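Local coordinates for chorismate mutase and shikimate 5-dehydrogenase fusion protein (Clostridium acetobutylicum, PDB 3FBT), which probably catalyses the reversible NADPH-linked reduction of 3-dehydroshikimate to shikimate in aromatic amino acid biosynthesis, through the dehydrogenase part of a fusion with chorismate mutase, at residues Ser197-Val211 with Leu221-Val234. Sequence-based numbering, arbitrary orientation.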
ATOM      1  N   SER A 197      16.805  34.271  -7.677  1.00 50.69           N
ATOM      2  CA  SER A 197      15.726  34.469  -8.560  1.00 47.89           C
ATOM      3  C   SER A 197      16.214  34.036  -9.928  1.00 46.15           C
ATOM      4  O   SER A 197      17.388  34.198 -10.229  1.00 46.78           O
ATOM      5  CB  SER A 197      15.388  35.914  -8.533  1.00 46.74           C
ATOM      6  OG  SER A 197      14.289  36.154  -9.318  1.00 47.87           O
ATOM      7  N   PRO A 198      15.327  33.489 -10.782  1.00 44.48           N
ATOM      8  CA  PRO A 198      15.823  33.327 -12.144  1.00 44.05           C
ATOM      9  C   PRO A 198      16.071  34.662 -12.905  1.00 44.35           C
ATOM     10  O   PRO A 198      16.863  34.658 -13.825  1.00 44.07           O
ATOM     11  CB  PRO A 198      14.700  32.525 -12.844  1.00 43.81           C
ATOM     12  CG  PRO A 198      13.459  32.928 -12.084  1.00 44.86           C
ATOM     13  CD  PRO A 198      13.926  33.063 -10.649  1.00 44.21           C
ATOM     14  N   VAL A 199      15.359  35.755 -12.599  1.00 44.96           N
ATOM     15  CA  VAL A 199      15.572  37.033 -13.328  1.00 46.24           C
ATOM     16  C   VAL A 199      15.704  38.254 -12.399  1.00 48.75           C
ATOM     17  O   VAL A 199      15.394  38.177 -11.194  1.00 47.28           O
ATOM     18  CB  VAL A 199      14.461  37.293 -14.401  1.00 45.90           C
ATOM     19  CG1 VAL A 199      14.406  36.175 -15.446  1.00 44.89           C
ATOM     20  CG2 VAL A 199      13.153  37.377 -13.777  1.00 44.63           C
ATOM     21  N   ASP A 200      16.187  39.388 -12.929  1.00 50.83           N
ATOM     22  CA  ASP A 200      16.287  40.590 -12.079  1.00 53.40           C
ATOM     23  C   ASP A 200      14.919  41.245 -11.954  1.00 53.17           C
ATOM     24  O   ASP A 200      14.041  41.030 -12.799  1.00 53.08           O
ATOM     25  CB  ASP A 200      17.265  41.631 -12.641  1.00 54.33           C
ATOM     26  CG  ASP A 200      18.695  41.118 -12.751  1.00 58.43           C
ATOM     27  OD1 ASP A 200      19.260  40.715 -11.707  1.00 63.27           O
ATOM     28  OD2 ASP A 200      19.262  41.128 -13.894  1.00 63.68           O
ATOM     29  N   LYS A 201      14.748  42.055 -10.912  1.00 53.88           N
ATOM     30  CA  LYS A 201      13.462  42.764 -10.657  1.00 53.80           C
ATOM     31  C   LYS A 201      13.066  43.703 -11.764  1.00 54.04           C
ATOM     32  O   LYS A 201      11.883  43.914 -12.085  1.00 54.15           O
ATOM     33  CB  LYS A 201      13.556  43.599  -9.392  1.00 54.17           C
ATOM     34  CG  LYS A 201      12.317  44.450  -9.212  1.00 55.34           C
ATOM     35  CD  LYS A 201      12.276  45.091  -7.857  1.00 60.54           C
ATOM     36  CE  LYS A 201      11.176  46.148  -7.833  1.00 62.52           C
ATOM     37  NZ  LYS A 201      11.580  47.450  -8.505  1.00 61.62           N
ATOM     38  N   GLU A 202      14.081  44.297 -12.361  1.00 55.12           N
ATOM     39  CA  GLU A 202      13.887  45.110 -13.570  1.00 55.37           C
ATOM     40  C   GLU A 202      13.271  44.290 -14.675  1.00 53.66           C
ATOM     41  O   GLU A 202      12.614  44.823 -15.596  1.00 53.39           O
ATOM     42  CB  GLU A 202      15.269  45.601 -14.001  1.00 56.62           C
ATOM     43  CG  GLU A 202      16.309  44.655 -13.438  1.00 62.10           C
ATOM     44  CD  GLU A 202      17.665  44.945 -13.921  1.00 70.00           C
ATOM     45  OE1 GLU A 202      17.922  46.138 -14.205  1.00 74.22           O
ATOM     46  OE2 GLU A 202      18.477  43.984 -14.020  1.00 74.46           O
ATOM     47  N   VAL A 203      13.519  42.975 -14.672  1.00 52.24           N
ATOM     48  CA  VAL A 203      12.834  42.167 -15.694  1.00 48.54           C
ATOM     49  C   VAL A 203      11.414  41.908 -15.270  1.00 46.65           C
ATOM     50  O   VAL A 203      10.448  42.064 -16.049  1.00 45.73           O
ATOM     51  CB  VAL A 203      13.561  40.862 -16.066  1.00 48.50           C
ATOM     52  CG1 VAL A 203      12.709  40.103 -17.021  1.00 46.11           C
ATOM     53  CG2 VAL A 203      14.977  41.181 -16.698  1.00 49.13           C
ATOM     54  N   VAL A 204      11.278  41.526 -14.022  1.00 46.96           N
ATOM     55  CA  VAL A 204       9.974  41.260 -13.506  1.00 47.36           C
ATOM     56  C   VAL A 204       9.112  42.471 -13.803  1.00 47.24           C
ATOM     57  O   VAL A 204       7.964  42.329 -14.196  1.00 45.30           O
ATOM     58  CB  VAL A 204      10.027  41.044 -12.001  1.00 48.32           C
ATOM     59  CG1 VAL A 204       8.635  40.699 -11.430  1.00 48.02           C
ATOM     60  CG2 VAL A 204      11.071  40.003 -11.646  1.00 50.51           C
ATOM     61  N   ALA A 205       9.702  43.664 -13.675  1.00 48.72           N
ATOM     62  CA  ALA A 205       8.920  44.930 -13.689  1.00 50.98           C
ATOM     63  C   ALA A 205       8.306  45.251 -15.000  1.00 51.02           C
ATOM     64  O   ALA A 205       7.500  46.161 -15.099  1.00 53.67           O
ATOM     65  CB  ALA A 205       9.772  46.115 -13.216  1.00 51.17           C
ATOM     66  N   LYS A 206       8.647  44.502 -16.024  1.00 50.39           N
ATOM     67  CA  LYS A 206       8.104  44.793 -17.319  1.00 50.12           C
ATOM     68  C   LYS A 206       6.935  43.944 -17.623  1.00 49.63           C
ATOM     69  O   LYS A 206       6.515  43.903 -18.757  1.00 51.36           O
ATOM     70  CB  LYS A 206       9.131  44.589 -18.437  1.00 49.46           C
ATOM     71  CG  LYS A 206      10.479  45.163 -18.128  1.00 49.36           C
ATOM     72  CD  LYS A 206      11.306  44.966 -19.393  1.00 56.08           C
ATOM     73  CE  LYS A 206      12.831  44.976 -19.149  1.00 54.03           C
ATOM     74  NZ  LYS A 206      13.402  45.200 -20.487  1.00 54.61           N
ATOM     75  N   PHE A 207       6.377  43.248 -16.654  1.00 49.41           N
ATOM     76  CA  PHE A 207       5.245  42.365 -17.035  1.00 47.75           C
ATOM     77  C   PHE A 207       4.084  42.787 -16.195  1.00 48.10           C
ATOM     78  O   PHE A 207       4.267  43.484 -15.232  1.00 47.17           O
ATOM     79  CB  PHE A 207       5.638  40.891 -16.773  1.00 47.25           C
ATOM     80  CG  PHE A 207       6.676  40.388 -17.719  1.00 44.00           C
ATOM     81  CD1 PHE A 207       6.322  39.628 -18.815  1.00 45.05           C
ATOM     82  CD2 PHE A 207       8.011  40.729 -17.549  1.00 41.86           C
ATOM     83  CE1 PHE A 207       7.278  39.198 -19.715  1.00 43.03           C
ATOM     84  CE2 PHE A 207       8.966  40.296 -18.444  1.00 38.61           C
ATOM     85  CZ  PHE A 207       8.602  39.544 -19.510  1.00 42.44           C
ATOM     86  N   SER A 208       2.882  42.358 -16.502  1.00 50.34           N
ATOM     87  CA  SER A 208       1.813  42.709 -15.549  1.00 52.49           C
ATOM     88  C   SER A 208       1.300  41.542 -14.672  1.00 52.72           C
ATOM     89  O   SER A 208       0.475  41.766 -13.809  1.00 53.83           O
ATOM     90  CB  SER A 208       0.676  43.353 -16.281  1.00 52.65           C
ATOM     91  OG  SER A 208       0.270  42.444 -17.267  1.00 56.09           O
ATOM     92  N   SER A 209       1.782  40.311 -14.897  1.00 52.38           N
ATOM     93  CA  SER A 209       1.576  39.181 -13.959  1.00 50.83           C
ATOM     94  C   SER A 209       2.825  38.277 -13.795  1.00 50.80           C
ATOM     95  O   SER A 209       3.456  37.908 -14.779  1.00 50.28           O
ATOM     96  CB  SER A 209       0.466  38.332 -14.476  1.00 51.33           C
ATOM     97  OG  SER A 209      -0.728  39.004 -14.283  1.00 52.63           O
ATOM     98  N   ALA A 210       3.168  37.931 -12.556  1.00 48.31           N
ATOM     99  CA  ALA A 210       4.245  37.063 -12.288  1.00 46.53           C
ATOM    100  C   ALA A 210       3.621  35.794 -11.721  1.00 46.18           C
ATOM    101  O   ALA A 210       2.932  35.926 -10.723  1.00 47.24           O
ATOM    102  CB  ALA A 210       5.136  37.692 -11.231  1.00 44.94           C
ATOM    103  N   VAL A 211       3.865  34.610 -12.322  1.00 44.47           N
ATOM    104  CA  VAL A 211       3.420  33.282 -11.807  1.00 43.56           C
ATOM    105  C   VAL A 211       4.671  32.409 -11.462  1.00 43.28           C
ATOM    106  O   VAL A 211       5.459  32.076 -12.354  1.00 41.29           O
ATOM    107  CB  VAL A 211       2.537  32.485 -12.860  1.00 42.76           C
ATOM    108  CG1 VAL A 211       1.918  31.112 -12.269  1.00 41.43           C
ATOM    109  CG2 VAL A 211       1.405  33.325 -13.427  1.00 45.21           C
ATOM    110  N   LEU A 221      11.946  35.228  -3.816  1.00 52.02           N
ATOM    111  CA  LEU A 221      12.576  36.461  -4.300  1.00 52.78           C
ATOM    112  C   LEU A 221      11.885  36.895  -5.587  1.00 52.82           C
ATOM    113  O   LEU A 221      11.437  38.041  -5.736  1.00 54.12           O
ATOM    114  CB  LEU A 221      14.080  36.244  -4.530  1.00 53.90           C
ATOM    115  CG  LEU A 221      14.966  37.489  -4.739  1.00 54.61           C
ATOM    116  CD1 LEU A 221      14.772  38.519  -3.586  1.00 57.76           C
ATOM    117  CD2 LEU A 221      16.433  37.101  -4.868  1.00 58.22           C
ATOM    118  N   PHE A 222      11.762  35.963  -6.524  1.00 51.34           N
ATOM    119  CA  PHE A 222      11.080  36.261  -7.758  1.00 49.26           C
ATOM    120  C   PHE A 222       9.723  36.922  -7.550  1.00 50.00           C
ATOM    121  O   PHE A 222       9.400  37.867  -8.293  1.00 48.90           O
ATOM    122  CB  PHE A 222      10.933  35.000  -8.601  1.00 48.61           C
ATOM    123  CG  PHE A 222      10.051  35.143  -9.821  1.00 44.90           C
ATOM    124  CD1 PHE A 222      10.518  35.787 -10.938  1.00 40.36           C
ATOM    125  CD2 PHE A 222       8.784  34.555  -9.873  1.00 40.79           C
ATOM    126  CE1 PHE A 222       9.760  35.865 -12.048  1.00 40.05           C
ATOM    127  CE2 PHE A 222       8.016  34.589 -11.001  1.00 35.16           C
ATOM    128  CZ  PHE A 222       8.505  35.261 -12.102  1.00 40.69           C
ATOM    129  N   LEU A 223       8.905  36.410  -6.618  1.00 49.43           N
ATOM    130  CA  LEU A 223       7.612  36.995  -6.355  1.00 49.78           C
ATOM    131  C   LEU A 223       7.594  38.308  -5.496  1.00 51.43           C
ATOM    132  O   LEU A 223       6.721  39.165  -5.686  1.00 50.51           O
ATOM    133  CB  LEU A 223       6.675  35.955  -5.755  1.00 51.40           C
ATOM    134  CG  LEU A 223       6.265  34.785  -6.666  1.00 47.24           C
ATOM    135  CD1 LEU A 223       5.393  33.875  -5.840  1.00 49.21           C
ATOM    136  CD2 LEU A 223       5.502  35.276  -7.930  1.00 42.25           C
ATOM    137  N   LYS A 224       8.515  38.432  -4.547  1.00 52.80           N
ATOM    138  CA  LYS A 224       8.704  39.694  -3.830  1.00 55.52           C
ATOM    139  C   LYS A 224       8.912  40.810  -4.867  1.00 55.87           C
ATOM    140  O   LYS A 224       8.090  41.772  -4.993  1.00 57.06           O
ATOM    141  CB  LYS A 224       9.934  39.599  -2.919  1.00 56.21           C
ATOM    142  CG  LYS A 224      10.193  40.892  -2.154  1.00 57.86           C
ATOM    143  CD  LYS A 224      11.610  41.012  -1.705  1.00 57.15           C
ATOM    144  CE  LYS A 224      12.053  39.786  -0.875  1.00 58.30           C
ATOM    145  NZ  LYS A 224      13.139  40.165   0.116  1.00 58.84           N
ATOM    146  N   TYR A 225       9.971  40.624  -5.659  1.00 55.53           N
ATOM    147  CA  TYR A 225      10.260  41.466  -6.813  1.00 55.01           C
ATOM    148  C   TYR A 225       9.013  41.931  -7.501  1.00 55.30           C
ATOM    149  O   TYR A 225       8.902  43.102  -7.856  1.00 56.04           O
ATOM    150  CB  TYR A 225      11.060  40.699  -7.857  1.00 53.71           C
ATOM    151  CG  TYR A 225      12.485  40.516  -7.512  1.00 53.95           C
ATOM    152  CD1 TYR A 225      13.016  41.056  -6.356  1.00 52.90           C
ATOM    153  CD2 TYR A 225      13.328  39.814  -8.378  1.00 54.68           C
ATOM    154  CE1 TYR A 225      14.373  40.884  -6.048  1.00 54.22           C
ATOM    155  CE2 TYR A 225      14.632  39.614  -8.090  1.00 52.38           C
ATOM    156  CZ  TYR A 225      15.171  40.165  -6.948  1.00 55.58           C
ATOM    157  OH  TYR A 225      16.513  39.948  -6.714  1.00 57.91           O
ATOM    158  N   ALA A 226       8.108  40.992  -7.775  1.00 55.45           N
ATOM    159  CA  ALA A 226       6.875  41.308  -8.446  1.00 56.07           C
ATOM    160  C   ALA A 226       6.043  42.207  -7.540  1.00 57.25           C
ATOM    161  O   ALA A 226       5.331  43.094  -8.038  1.00 57.73           O
ATOM    162  CB  ALA A 226       6.113  40.028  -8.779  1.00 56.18           C
ATOM    163  N   ARG A 227       6.152  42.006  -6.224  1.00 57.87           N
ATOM    164  CA  ARG A 227       5.320  42.779  -5.273  1.00 60.08           C
ATOM    165  C   ARG A 227       5.725  44.246  -5.316  1.00 59.77           C
ATOM    166  O   ARG A 227       4.959  45.129  -5.728  1.00 60.16           O
ATOM    167  CB  ARG A 227       5.431  42.225  -3.838  1.00 60.30           C
ATOM    168  CG  ARG A 227       4.714  43.099  -2.784  1.00 61.30           C
ATOM    169  CD  ARG A 227       4.506  42.365  -1.468  1.00 59.34           C
ATOM    170  NE  ARG A 227       5.687  41.657  -1.016  1.00 58.90           N
ATOM    171  CZ  ARG A 227       6.766  42.248  -0.544  1.00 61.96           C
ATOM    172  NH1 ARG A 227       6.816  43.579  -0.494  1.00 64.09           N
ATOM    173  NH2 ARG A 227       7.803  41.524  -0.143  1.00 60.60           N
ATOM    174  N   GLU A 228       6.957  44.482  -4.907  1.00 60.45           N
ATOM    175  CA  GLU A 228       7.603  45.773  -5.073  1.00 60.53           C
ATOM    176  C   GLU A 228       7.311  46.537  -6.381  1.00 60.79           C
ATOM    177  O   GLU A 228       7.330  47.764  -6.366  1.00 61.90           O
ATOM    178  CB  GLU A 228       9.091  45.581  -4.932  1.00 59.95           C
ATOM    179  CG  GLU A 228       9.440  44.709  -3.773  1.00 62.37           C
ATOM    180  CD  GLU A 228      10.922  44.741  -3.467  1.00 65.07           C
ATOM    181  OE1 GLU A 228      11.319  44.352  -2.351  1.00 67.27           O
ATOM    182  OE2 GLU A 228      11.693  45.178  -4.346  1.00 67.89           O
ATOM    183  N   SER A 229       7.058  45.855  -7.499  1.00 59.55           N
ATOM    184  CA  SER A 229       6.896  46.561  -8.792  1.00 59.10           C
ATOM    185  C   SER A 229       5.451  46.762  -9.258  1.00 58.58           C
ATOM    186  O   SER A 229       5.173  47.295 -10.358  1.00 58.64           O
ATOM    187  CB  SER A 229       7.693  45.858  -9.910  1.00 59.27           C
ATOM    188  OG  SER A 229       9.062  45.697  -9.569  1.00 59.49           O
ATOM    189  N   GLY A 230       4.517  46.325  -8.439  1.00 57.99           N
ATOM    190  CA  GLY A 230       3.119  46.490  -8.767  1.00 56.75           C
ATOM    191  C   GLY A 230       2.582  45.407  -9.648  1.00 56.77           C
ATOM    192  O   GLY A 230       1.466  45.530 -10.164  1.00 56.86           O
ATOM    193  N   VAL A 231       3.340  44.319  -9.809  1.00 56.19           N
ATOM    194  CA  VAL A 231       2.907  43.203 -10.687  1.00 55.60           C
ATOM    195  C   VAL A 231       2.113  42.134  -9.904  1.00 54.89           C
ATOM    196  O   VAL A 231       2.576  41.677  -8.862  1.00 53.59           O
ATOM    197  CB  VAL A 231       4.132  42.484 -11.442  1.00 55.49           C
ATOM    198  CG1 VAL A 231       3.612  41.578 -12.558  1.00 55.87           C
ATOM    199  CG2 VAL A 231       5.109  43.487 -12.012  1.00 55.27           C
ATOM    200  N   LYS A 232       0.940  41.740 -10.399  1.00 54.48           N
ATOM    201  CA  LYS A 232       0.198  40.662  -9.729  1.00 54.36           C
ATOM    202  C   LYS A 232       1.076  39.423  -9.557  1.00 54.61           C
ATOM    203  O   LYS A 232       1.724  38.939 -10.518  1.00 53.06           O
ATOM    204  CB  LYS A 232      -1.054  40.267 -10.497  1.00 55.39           C
ATOM    205  CG  LYS A 232      -1.689  39.010  -9.858  1.00 55.09           C
ATOM    206  CD  LYS A 232      -3.123  38.801 -10.214  1.00 56.28           C
ATOM    207  CE  LYS A 232      -3.359  39.003 -11.690  1.00 58.51           C
ATOM    208  NZ  LYS A 232      -4.849  39.043 -11.943  1.00 53.94           N
ATOM    209  N   ALA A 233       1.099  38.901  -8.335  1.00 53.35           N
ATOM    210  CA  ALA A 233       1.991  37.830  -7.992  1.00 52.08           C
ATOM    211  C   ALA A 233       1.176  36.592  -7.619  1.00 51.67           C
ATOM    212  O   ALA A 233       0.263  36.696  -6.795  1.00 51.68           O
ATOM    213  CB  ALA A 233       2.894  38.263  -6.816  1.00 51.30           C
ATOM    214  N   VAL A 234       1.504  35.434  -8.207  1.00 49.47           N
ATOM    215  CA  VAL A 234       0.852  34.141  -7.874  1.00 46.96           C
ATOM    216  C   VAL A 234       1.903  33.038  -7.619  1.00 46.40           C
ATOM    217  O   VAL A 234       2.725  32.772  -8.521  1.00 44.78           O
ATOM    218  CB  VAL A 234       0.046  33.652  -9.050  1.00 47.30           C
ATOM    219  CG1 VAL A 234      -1.009  32.643  -8.603  1.00 45.82           C
ATOM    220  CG2 VAL A 234      -0.597  34.835  -9.776  1.00 49.06           C
TER
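Lys201 lays its CB over one face of the Tyr225 ring in a CH-pi contact, 3.9 Å from the ring centroid and 17° off the normal; Leu221 O lies over the opposite face. The ring meets Val199 O at its edge, 3.5 Å from CE2. That carbonyl accepts, on an in-plane lone pair, Ser197 OG; the same OG touches CA and CB of Phe222. With CG anti to the backbone N (chi1 171°), Phe222 carries its ring to Val199 CG2 at its edge, while Ala210 CB approaches CE2 obliquely at 4.2 Å. Val204 splits its branches: CG1 packs on Ala226, CG2 crosses to Tyr225 CB at 3.9 Å. The segments belong to the Rossmann-type NADP-binding domain, where strand 209-212, helix 221-228 and strand 232-234 form a beta-alpha-beta unit at one edge of the parallel sheet. Helix and strand meet at two alanines, Ala210 CB lying 3.5 Å from Ala226 CB. Ala210 also joins the strands: its N donates almost straight to Lys232 O (2.7 Å), and its O receives Val234 N (2.9 Å). On the sheet face opposite Ala210, Val211 and Val234 meet through CG2 and both touch Met112 of helix 105-115; Lys232 NZ reaches Phe116 O and Arg117 O.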